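Side-chain contacts in prolyl-tRNA synthetase (Giardia lamblia ATCC 50803, PDB 3IAL), which probably charges tRNA(Pro) with L-proline at the expense of ATP, by way of a prolyl-adenylate intermediate: residues G471-W474 and D475-K479; K312-Q315 and E316-Q319; E67-K71 and V72-Q76. All coordinates share one frame; numbering follows the deposited sequence.

Contact 1: G471-W474 and D475-K479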
ATOM      1  N   GLY B 471     -40.764 -11.622   3.695  1.00 36.92           N
ATOM      2  CA  GLY B 471     -40.041 -12.740   3.087  1.00 36.04           C
ATOM      3  C   GLY B 471     -39.119 -13.486   4.040  1.00 34.33           C
ATOM      4  O   GLY B 471     -38.744 -14.627   3.775  1.00 33.26           O
ATOM      5  N   GLU B 472     -38.740 -12.842   5.145  1.00 33.36           N
ATOM      6  CA  GLU B 472     -37.875 -13.469   6.143  1.00 32.18           C
ATOM      7  C   GLU B 472     -38.472 -14.753   6.727  1.00 30.01           C
ATOM      8  O   GLU B 472     -37.737 -15.638   7.144  1.00 29.13           O
ATOM      9  CB  GLU B 472     -37.536 -12.498   7.279  1.00 32.68           C
ATOM     10  CG  GLU B 472     -36.442 -13.039   8.168  1.00 35.42           C
ATOM     11  CD  GLU B 472     -35.953 -12.083   9.221  1.00 36.56           C
ATOM     12  OE1 GLU B 472     -36.488 -10.963   9.343  1.00 37.36           O
ATOM     13  OE2 GLU B 472     -35.003 -12.478   9.927  1.00 40.12           O
ATOM     14  N   VAL B 473     -39.797 -14.848   6.751  1.00 31.04           N
ATOM     15  CA  VAL B 473     -40.489 -16.050   7.224  1.00 32.02           C
ATOM     16  C   VAL B 473     -39.991 -17.294   6.467  1.00 33.49           C
ATOM     17  O   VAL B 473     -39.713 -18.335   7.071  1.00 30.93           O
ATOM     18  CB  VAL B 473     -42.027 -15.890   7.086  1.00 33.74           C
ATOM     19  CG1 VAL B 473     -42.754 -17.173   7.429  1.00 33.36           C
ATOM     20  CG2 VAL B 473     -42.518 -14.748   7.984  1.00 35.71           C
ATOM     21  N   TRP B 474     -39.852 -17.153   5.150  1.00 34.25           N
ATOM     22  CA  TRP B 474     -39.333 -18.211   4.284  1.00 34.09           C
ATOM     23  C   TRP B 474     -37.818 -18.404   4.400  1.00 34.73           C
ATOM     24  O   TRP B 474     -37.324 -19.523   4.267  1.00 35.83           O
ATOM     25  CB  TRP B 474     -39.756 -17.949   2.834  1.00 34.35           C
ATOM     26  CG  TRP B 474     -41.226 -18.196   2.659  1.00 37.06           C
ATOM     27  CD1 TRP B 474     -42.224 -17.259   2.586  1.00 37.59           C
ATOM     28  CD2 TRP B 474     -41.868 -19.472   2.592  1.00 37.27           C
ATOM     29  NE1 TRP B 474     -43.444 -17.882   2.454  1.00 36.51           N
ATOM     30  CE2 TRP B 474     -43.254 -19.238   2.458  1.00 37.32           C
ATOM     31  CE3 TRP B 474     -41.406 -20.794   2.632  1.00 38.69           C
ATOM     32  CZ2 TRP B 474     -44.182 -20.280   2.353  1.00 37.70           C
ATOM     33  CZ3 TRP B 474     -42.330 -21.829   2.527  1.00 36.55           C
ATOM     34  CH2 TRP B 474     -43.700 -21.564   2.393  1.00 37.79           C
ATOM     35  N   ASP B 475     -37.081 -17.329   4.670  1.00 34.20           N
ATOM     36  CA  ASP B 475     -35.652 -17.450   4.960  1.00 34.32           C
ATOM     37  C   ASP B 475     -35.439 -18.403   6.150  1.00 34.86           C
ATOM     38  O   ASP B 475     -34.599 -19.307   6.095  1.00 37.27           O
ATOM     39  CB  ASP B 475     -35.045 -16.067   5.236  1.00 34.40           C
ATOM     40  CG  ASP B 475     -33.525 -16.090   5.353  1.00 36.36           C
ATOM     41  OD1 ASP B 475     -32.829 -16.736   4.527  1.00 33.75           O
ATOM     42  OD2 ASP B 475     -33.024 -15.425   6.277  1.00 41.16           O
ATOM     43  N   LYS B 476     -36.222 -18.221   7.213  1.00 34.09           N
ATOM     44  CA  LYS B 476     -36.128 -19.086   8.392  1.00 33.71           C
ATOM     45  C   LYS B 476     -36.499 -20.553   8.106  1.00 32.67           C
ATOM     46  O   LYS B 476     -35.804 -21.464   8.555  1.00 30.30           O
ATOM     47  CB  LYS B 476     -36.985 -18.530   9.529  1.00 35.10           C
ATOM     48  CG  LYS B 476     -36.461 -17.207  10.097  1.00 38.82           C
ATOM     49  CD  LYS B 476     -37.370 -16.673  11.189  1.00 40.78           C
ATOM     50  CE  LYS B 476     -36.922 -15.303  11.684  1.00 44.22           C
ATOM     51  NZ  LYS B 476     -37.599 -14.951  12.971  1.00 45.29           N
ATOM     52  N   LYS B 477     -37.568 -20.789   7.347  1.00 32.56           N
ATOM     53  CA  LYS B 477     -37.949 -22.174   7.008  1.00 33.72           C
ATOM     54  C   LYS B 477     -36.843 -22.876   6.216  1.00 33.50           C
ATOM     55  O   LYS B 477     -36.553 -24.056   6.454  1.00 36.91           O
ATOM     56  CB  LYS B 477     -39.258 -22.221   6.221  1.00 33.65           C
ATOM     57  CG  LYS B 477     -40.484 -21.834   7.019  1.00 36.75           C
ATOM     58  CD  LYS B 477     -41.703 -21.721   6.121  1.00 40.30           C
ATOM     59  CE  LYS B 477     -42.946 -21.371   6.917  1.00 44.25           C
ATOM     60  NZ  LYS B 477     -43.381 -22.495   7.788  1.00 46.29           N
ATOM     61  N   LEU B 478     -36.220 -22.148   5.290  1.00 32.53           N
ATOM     62  CA  LEU B 478     -35.161 -22.711   4.460  1.00 32.12           C
ATOM     63  C   LEU B 478     -33.918 -22.998   5.283  1.00 32.36           C
ATOM     64  O   LEU B 478     -33.303 -24.060   5.123  1.00 30.68           O
ATOM     65  CB  LEU B 478     -34.822 -21.790   3.276  1.00 31.63           C
ATOM     66  CG  LEU B 478     -35.860 -21.811   2.158  1.00 32.60           C
ATOM     67  CD1 LEU B 478     -35.608 -20.695   1.153  1.00 28.56           C
ATOM     68  CD2 LEU B 478     -35.888 -23.182   1.455  1.00 31.78           C
ATOM     69  N   LYS B 479     -33.552 -22.057   6.156  1.00 33.73           N
ATOM     70  CA  LYS B 479     -32.439 -22.257   7.085  1.00 35.48           C
ATOM     71  C   LYS B 479     -32.647 -23.500   7.955  1.00 34.84           C
ATOM     72  O   LYS B 479     -31.722 -24.288   8.119  1.00 34.69           O
ATOM     73  CB  LYS B 479     -32.235 -21.038   7.991  1.00 37.46           C
ATOM     74  CG  LYS B 479     -31.559 -19.863   7.317  1.00 43.11           C
ATOM     75  CD  LYS B 479     -31.443 -18.677   8.265  1.00 48.04           C
ATOM     76  CE  LYS B 479     -30.723 -17.521   7.597  1.00 52.42           C
ATOM     77  NZ  LYS B 479     -30.809 -16.270   8.395  1.00 55.79           N
TER
HETATM   78  O   HOH W   1     -33.397 -14.823   8.857  1.00 38.51           O

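Contact 2: K312-Q315 and E316-Q319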
ATOM      1  N   LYS B 312      29.089 -34.025 -18.519  1.00 52.58           N
ATOM      2  CA  LYS B 312      30.549 -34.109 -18.527  1.00 53.35           C
ATOM      3  C   LYS B 312      31.166 -33.495 -19.789  1.00 52.50           C
ATOM      4  O   LYS B 312      30.799 -33.855 -20.912  1.00 51.16           O
ATOM      5  CB  LYS B 312      31.014 -35.564 -18.364  1.00 54.69           C
ATOM      6  CG  LYS B 312      31.122 -36.014 -16.908  1.00 56.57           C
ATOM      7  CD  LYS B 312      31.467 -37.501 -16.780  1.00 58.29           C
ATOM      8  CE  LYS B 312      32.853 -37.836 -17.329  1.00 59.57           C
ATOM      9  NZ  LYS B 312      33.934 -36.999 -16.734  1.00 60.33           N
ATOM     10  N   ASN B 313      32.107 -32.575 -19.579  1.00 51.94           N
ATOM     11  CA  ASN B 313      32.783 -31.851 -20.661  1.00 51.45           C
ATOM     12  C   ASN B 313      31.800 -31.118 -21.572  1.00 49.88           C
ATOM     13  O   ASN B 313      31.961 -31.102 -22.792  1.00 49.19           O
ATOM     14  CB  ASN B 313      33.685 -32.796 -21.470  1.00 51.61           C
ATOM     15  CG  ASN B 313      34.794 -33.410 -20.628  1.00 52.88           C
ATOM     16  OD1 ASN B 313      35.310 -32.778 -19.703  1.00 53.03           O
ATOM     17  ND2 ASN B 313      35.170 -34.646 -20.955  1.00 51.70           N
ATOM     18  N   ASN B 314      30.787 -30.509 -20.959  1.00 49.68           N
ATOM     19  CA  ASN B 314      29.753 -29.782 -21.686  1.00 48.05           C
ATOM     20  C   ASN B 314      29.567 -28.374 -21.113  1.00 48.78           C
ATOM     21  O   ASN B 314      28.462 -27.822 -21.128  1.00 48.74           O
ATOM     22  CB  ASN B 314      28.436 -30.572 -21.642  1.00 47.15           C
ATOM     23  CG  ASN B 314      27.619 -30.428 -22.917  1.00 44.37           C
ATOM     24  OD1 ASN B 314      28.165 -30.426 -24.021  1.00 40.01           O
ATOM     25  ND2 ASN B 314      26.304 -30.319 -22.770  1.00 38.12           N
ATOM     26  N   GLN B 315      30.665 -27.790 -20.630  1.00 48.65           N
ATOM     27  CA  GLN B 315      30.640 -26.460 -20.024  1.00 48.60           C
ATOM     28  C   GLN B 315      30.355 -25.376 -21.061  1.00 48.73           C
ATOM     29  O   GLN B 315      29.695 -24.384 -20.753  1.00 48.52           O
ATOM     30  CB  GLN B 315      31.962 -26.155 -19.304  1.00 49.25           C
ATOM     31  CG  GLN B 315      32.108 -26.816 -17.928  1.00 50.40           C
ATOM     32  CD  GLN B 315      32.343 -28.319 -17.991  1.00 50.91           C
ATOM     33  OE1 GLN B 315      32.912 -28.835 -18.956  1.00 51.18           O
ATOM     34  NE2 GLN B 315      31.910 -29.025 -16.954  1.00 50.00           N
ATOM     35  N   GLU B 316      30.846 -25.567 -22.285  1.00 48.11           N
ATOM     36  CA  GLU B 316      30.628 -24.590 -23.354  1.00 47.59           C
ATOM     37  C   GLU B 316      29.157 -24.537 -23.779  1.00 46.60           C
ATOM     38  O   GLU B 316      28.599 -23.452 -23.952  1.00 44.69           O
ATOM     39  CB  GLU B 316      31.513 -24.892 -24.565  1.00 48.38           C
ATOM     40  CG  GLU B 316      31.679 -23.704 -25.508  1.00 48.98           C
ATOM     41  CD  GLU B 316      32.489 -24.033 -26.749  1.00 49.30           C
ATOM     42  OE1 GLU B 316      33.341 -24.946 -26.698  1.00 49.67           O
ATOM     43  OE2 GLU B 316      32.271 -23.366 -27.783  1.00 50.12           O
ATOM     44  N   SER B 317      28.543 -25.706 -23.956  1.00 45.38           N
ATOM     45  CA  SER B 317      27.123 -25.788 -24.309  1.00 45.51           C
ATOM     46  C   SER B 317      26.247 -25.176 -23.219  1.00 45.67           C
ATOM     47  O   SER B 317      25.272 -24.485 -23.511  1.00 45.16           O
ATOM     48  CB  SER B 317      26.704 -27.240 -24.544  1.00 45.07           C
ATOM     49  OG  SER B 317      25.302 -27.338 -24.723  1.00 45.27           O
ATOM     50  N   ASP B 318      26.608 -25.436 -21.964  1.00 46.57           N
ATOM     51  CA  ASP B 318      25.896 -24.874 -20.822  1.00 47.58           C
ATOM     52  C   ASP B 318      25.871 -23.346 -20.879  1.00 48.30           C
ATOM     53  O   ASP B 318      24.807 -22.738 -20.735  1.00 48.82           O
ATOM     54  CB  ASP B 318      26.521 -25.354 -19.505  1.00 47.57           C
ATOM     55  CG  ASP B 318      26.298 -26.842 -19.250  1.00 47.85           C
ATOM     56  OD1 ASP B 318      25.600 -27.501 -20.054  1.00 46.50           O
ATOM     57  OD2 ASP B 318      26.829 -27.359 -18.240  1.00 47.25           O
ATOM     58  N   GLN B 319      27.033 -22.735 -21.104  1.00 47.33           N
ATOM     59  CA  GLN B 319      27.129 -21.274 -21.221  1.00 47.71           C
ATOM     60  C   GLN B 319      26.236 -20.721 -22.332  1.00 45.78           C
ATOM     61  O   GLN B 319      25.631 -19.664 -22.173  1.00 45.30           O
ATOM     62  CB  GLN B 319      28.577 -20.832 -21.463  1.00 49.62           C
ATOM     63  CG  GLN B 319      29.485 -20.937 -20.240  1.00 52.70           C
ATOM     64  CD  GLN B 319      30.880 -20.377 -20.492  1.00 56.14           C
ATOM     65  OE1 GLN B 319      31.039 -19.326 -21.118  1.00 57.52           O
ATOM     66  NE2 GLN B 319      31.898 -21.077 -19.997  1.00 57.29           N
TER

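Contact 3: E67-K71 and V72-Q76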
ATOM      1  N   GLU B  67      -5.805   1.850  -8.338  1.00 27.64           N
ATOM      2  CA  GLU B  67      -5.605   2.391  -9.688  1.00 26.97           C
ATOM      3  C   GLU B  67      -6.919   2.665 -10.427  1.00 26.23           C
ATOM      4  O   GLU B  67      -7.062   3.706 -11.076  1.00 24.97           O
ATOM      5  CB  GLU B  67      -4.771   1.412 -10.519  1.00 29.15           C
ATOM      6  CG  GLU B  67      -3.303   1.340 -10.144  1.00 35.06           C
ATOM      7  CD  GLU B  67      -2.580   0.168 -10.823  1.00 42.78           C
ATOM      8  OE1 GLU B  67      -3.206  -0.539 -11.653  1.00 43.66           O
ATOM      9  OE2 GLU B  67      -1.378  -0.041 -10.522  1.00 46.19           O
ATOM     10  N   GLU B  68      -7.862   1.726 -10.343  1.00 24.52           N
ATOM     11  CA  GLU B  68      -9.165   1.850 -11.025  1.00 25.66           C
ATOM     12  C   GLU B  68     -10.059   2.900 -10.353  1.00 26.69           C
ATOM     13  O   GLU B  68     -10.785   3.634 -11.025  1.00 26.11           O
ATOM     14  CB  GLU B  68      -9.891   0.507 -11.046  1.00 27.70           C
ATOM     15  CG  GLU B  68      -9.229  -0.557 -11.910  1.00 30.27           C
ATOM     16  CD  GLU B  68      -9.093  -0.124 -13.362  1.00 33.02           C
ATOM     17  OE1 GLU B  68     -10.123   0.240 -13.972  1.00 31.63           O
ATOM     18  OE2 GLU B  68      -7.953  -0.126 -13.874  1.00 30.53           O
ATOM     19  N   TYR B  69     -10.003   2.964  -9.026  1.00 26.08           N
ATOM     20  CA  TYR B  69     -10.701   4.006  -8.285  1.00 24.30           C
ATOM     21  C   TYR B  69     -10.164   5.388  -8.667  1.00 23.23           C
ATOM     22  O   TYR B  69     -10.947   6.298  -8.894  1.00 25.10           O
ATOM     23  CB  TYR B  69     -10.607   3.774  -6.770  1.00 24.72           C
ATOM     24  CG  TYR B  69     -11.633   2.794  -6.180  1.00 26.12           C
ATOM     25  CD1 TYR B  69     -12.791   2.423  -6.870  1.00 26.98           C
ATOM     26  CD2 TYR B  69     -11.447   2.267  -4.912  1.00 25.23           C
ATOM     27  CE1 TYR B  69     -13.708   1.540  -6.312  1.00 25.74           C
ATOM     28  CE2 TYR B  69     -12.354   1.388  -4.357  1.00 24.85           C
ATOM     29  CZ  TYR B  69     -13.484   1.029  -5.058  1.00 24.95           C
ATOM     30  OH  TYR B  69     -14.385   0.155  -4.488  1.00 23.37           O
ATOM     31  N   ALA B  70      -8.845   5.527  -8.778  1.00 22.66           N
ATOM     32  CA  ALA B  70      -8.234   6.795  -9.211  1.00 26.04           C
ATOM     33  C   ALA B  70      -8.782   7.268 -10.563  1.00 26.91           C
ATOM     34  O   ALA B  70      -9.033   8.454 -10.741  1.00 24.88           O
ATOM     35  CB  ALA B  70      -6.708   6.683  -9.273  1.00 23.44           C
ATOM     36  N   LYS B  71      -8.972   6.340 -11.502  1.00 29.20           N
ATOM     37  CA  LYS B  71      -9.454   6.690 -12.846  1.00 31.34           C
ATOM     38  C   LYS B  71     -10.882   7.222 -12.843  1.00 31.68           C
ATOM     39  O   LYS B  71     -11.255   7.980 -13.732  1.00 33.18           O
ATOM     40  CB  LYS B  71      -9.397   5.485 -13.788  1.00 31.95           C
ATOM     41  CG  LYS B  71      -8.004   5.042 -14.206  1.00 36.08           C
ATOM     42  CD  LYS B  71      -8.115   3.852 -15.161  1.00 39.70           C
ATOM     43  CE  LYS B  71      -6.833   3.060 -15.264  1.00 41.55           C
ATOM     44  NZ  LYS B  71      -7.067   1.782 -15.997  1.00 41.56           N
ATOM     45  N   VAL B  72     -11.690   6.807 -11.867  1.00 31.13           N
ATOM     46  CA  VAL B  72     -13.067   7.303 -11.761  1.00 28.99           C
ATOM     47  C   VAL B  72     -13.200   8.356 -10.645  1.00 26.57           C
ATOM     48  O   VAL B  72     -14.288   8.568 -10.109  1.00 26.75           O
ATOM     49  CB  VAL B  72     -14.110   6.136 -11.625  1.00 27.89           C
ATOM     50  CG1 VAL B  72     -14.097   5.262 -12.878  1.00 30.57           C
ATOM     51  CG2 VAL B  72     -13.866   5.288 -10.384  1.00 26.96           C
ATOM     52  N   GLY B  73     -12.091   9.026 -10.322  1.00 26.88           N
ATOM     53  CA  GLY B  73     -12.103  10.202  -9.433  1.00 27.45           C
ATOM     54  C   GLY B  73     -12.307   9.918  -7.943  1.00 28.10           C
ATOM     55  O   GLY B  73     -12.793  10.771  -7.215  1.00 26.73           O
ATOM     56  N   ILE B  74     -11.931   8.727  -7.479  1.00 27.40           N
ATOM     57  CA  ILE B  74     -11.976   8.430  -6.045  1.00 26.02           C
ATOM     58  C   ILE B  74     -10.547   8.442  -5.519  1.00 27.05           C
ATOM     59  O   ILE B  74      -9.713   7.669  -5.991  1.00 26.98           O
ATOM     60  CB  ILE B  74     -12.630   7.080  -5.753  1.00 24.10           C
ATOM     61  CG1 ILE B  74     -13.970   6.963  -6.494  1.00 20.81           C
ATOM     62  CG2 ILE B  74     -12.826   6.905  -4.216  1.00 19.62           C
ATOM     63  CD1 ILE B  74     -14.645   5.578  -6.369  1.00 17.47           C
ATOM     64  N   SER B  75     -10.267   9.334  -4.562  1.00 25.95           N
ATOM     65  CA  SER B  75      -8.885   9.617  -4.152  1.00 26.29           C
ATOM     66  C   SER B  75      -8.489   8.790  -2.940  1.00 26.58           C
ATOM     67  O   SER B  75      -9.275   8.608  -2.009  1.00 27.17           O
ATOM     68  CB  SER B  75      -8.704  11.100  -3.831  1.00 26.78           C
ATOM     69  OG  SER B  75      -8.799  11.894  -4.991  1.00 23.68           O
ATOM     70  N   GLN B  76      -7.266   8.291  -2.950  1.00 26.56           N
ATOM     71  CA  GLN B  76      -6.807   7.455  -1.867  1.00 27.75           C
ATOM     72  C   GLN B  76      -6.426   8.322  -0.676  1.00 28.19           C
ATOM     73  O   GLN B  76      -5.854   9.399  -0.839  1.00 27.45           O
ATOM     74  CB  GLN B  76      -5.624   6.577  -2.280  1.00 28.01           C
ATOM     75  CG  GLN B  76      -5.421   5.417  -1.278  1.00 29.48           C
ATOM     76  CD  GLN B  76      -4.476   4.337  -1.773  1.00 29.12           C
ATOM     77  OE1 GLN B  76      -4.008   4.384  -2.900  1.00 32.63           O
ATOM     78  NE2 GLN B  76      -4.189   3.365  -0.920  1.00 28.10           N
TER

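Contact 1: G471-W474 and D475-K479
A CH-pi contact between Lys477 and the Trp474 indole, one turn apart near the start of helix 472-482, lies in the C-terminal region of the synthetase, and a water-linked polar cluster of Glu472, Asp475 and Lys479 lies elsewhere on the same turns. The lysine chain runs obliquely over the indole, and Lys477 CD lies 3.5 Å above the ring plane, displaced toward the rim and 3.6 Å from Trp474 CE3. The chain, extended as far as CE, lays CD over the six-membered ring; the bend at chi4 (-69°) then places Lys477 NZ 5.7 Å from the centroid of the Trp474 six-membered ring, at most a weak cation-pi attraction. In the polar cluster, one water donates to Glu472 OE2 and to Asp475 OD2 (2.7 Å) and accepts from Lys479 NZ. Lys479 also forms a salt bridge to Asp475 through a weak direct bond, NZ to OD2 3.2 Å. The buried carboxylate of Asp475 has partners beyond the helix: OD1 takes the backbone N-H of Ile486 on strand 485-489 and OD2 the indole N-H of Trp214. Backbone bonds such as Lys476 N to Glu472 O (3.0 Å) mark the regular i to i+4 spacing of an amphipathic alpha-helix, whose Leu478 packs against helix 446-455 and strand 485-489.

Contact 2: K312-Q315 and E316-Q319
Two backbone bonds carry the contact: Asp318 N donates to Asn314 O (3.1 Å, N-H...O angle 157°) and Gln319 N to Gln315 O (3.2 Å). They open helix 315-334 of the anticodon-binding domain, with Asn314 at the N-cap position. The side chain of Asn314 makes no capping bond; its ND2 instead binds Gln370 OE1, which also receives a weak hydrogen bond from Ser317 OG. One amide oxygen thus ties the residue before the helix to its first turn.

The carboxylate of Asp318 folds back over the same carbonyl that its own N-H uses. With CG set beside the backbone N (chi1 -69°), the carboxylate carbon Asp318 CG comes to 3.0 Å from Asn314 O. Asp318 OD1 (3.1 Å) and OD2 (3.3 Å) also lie close to Asn314 O, but these are acceptors facing an acceptor and are not bonded to it. Asp318 OD2 is engaged by the backbone N-H of Gly310, so the carboxylate reaches back from the first turn to the loop leading into it. A negative charge at this end of a helix would probably be favoured by the helix dipole.

Packing around these bonds is slight. Ser317 CB sits against the amide of Asn314, 3.5 Å from its OD1 and 3.6 Å from its ND2. Farther along, the aliphatic part of Gln319 lies beside the preceding turn, its CG 3.5 Å from Gln315 O.

This is a surface helix N-terminus following strand 302-307 of the anticodon-binding domain, its N-cap side chain making no capping bond, with Asp318 tying the first turn to the preceding loop and Asn314 binding Gln370.

Contact 3: E67-K71 and V72-Q76
Val72 follows directly on the last turn of helix 52-71, and its CG2 methyl leans back onto that turn, 3.4 Å from Tyr69 O and 3.6 Å from Glu68 O. The methyl is placed there by a chi1 of -63°, which sets CG2 between the backbone N and the carbonyl carbon. Val72 N makes two weak bonds, to Glu68 O and to Tyr69 O, as the regular pattern begins to give way.

At Gly73 the chain turns. With its positive phi, Gly73 is the C-prime residue of a Schellman motif, and its N-H reaches Ala70 O at 3.1 Å from well above the carbonyl plane.

Ile74 supplies the other bond that defines the motif: its N donates to Tyr69 O at 3.0 Å, the straighter of the two (163°), again from above the carbonyl plane. The Ile74 side chain then crosses the tyrosine obliquely, and its CD1 makes an apolar contact with Tyr69 CD1 at 3.7 Å. This packing continues to neighbouring elements: the Tyr69 ring meets that of His146 on strand 143-152 with planes at about 60° and touches strand 167-177 and helix 180-201, while Ile74 reaches Lys144, His146 and Gln186. The Tyr69 side chain is about 8 Å from the bound prolyl-adenylate.

Ser75 enters the short strand 75-76, with backbone bonds to Lys144 and His146 of strand 143-152. Ser75 also packs on Pro52 of the second subunit, and Gln76 on Phe55 of that subunit.

On the helix itself, Lys71 NZ forms a salt bridge to Glu68 OE2 at 3.0 Å, on its syn side but somewhat out of the carboxylate plane. The chemistry therefore divides by position: a salt bridge between exposed Lys71 and partly exposed Glu68, Schellman bonds for the terminal carbonyls, and an apolar tyrosine-isoleucine contact joining the helix end to the segment leading into strand 75-76, both side chains also touching strand 143-152.

Overall arrangement
All three contacts are local, but they take different parts of a helix: contact 2 the junction of loop and helix start, contact 1 the first turns inside a helix and contact 3 a helix end. Contacts 1 and 3 are partly buried and contact 2 lies on the surface. Contacts 1 and 2 stand on opposite sides of the chain's centre, with centres 72 Å apart; contact 3, nearest the middle, is the one close to the bound adenylate and to the second subunit. No helix is shared among them. Their chemistry differs accordingly: a salt bridge joined by water and CH-pi packing in contact 1, hydrogen bonds to a loop and a glutamine amide in contact 2, and apolar packing beside a Schellman motif in contact 3.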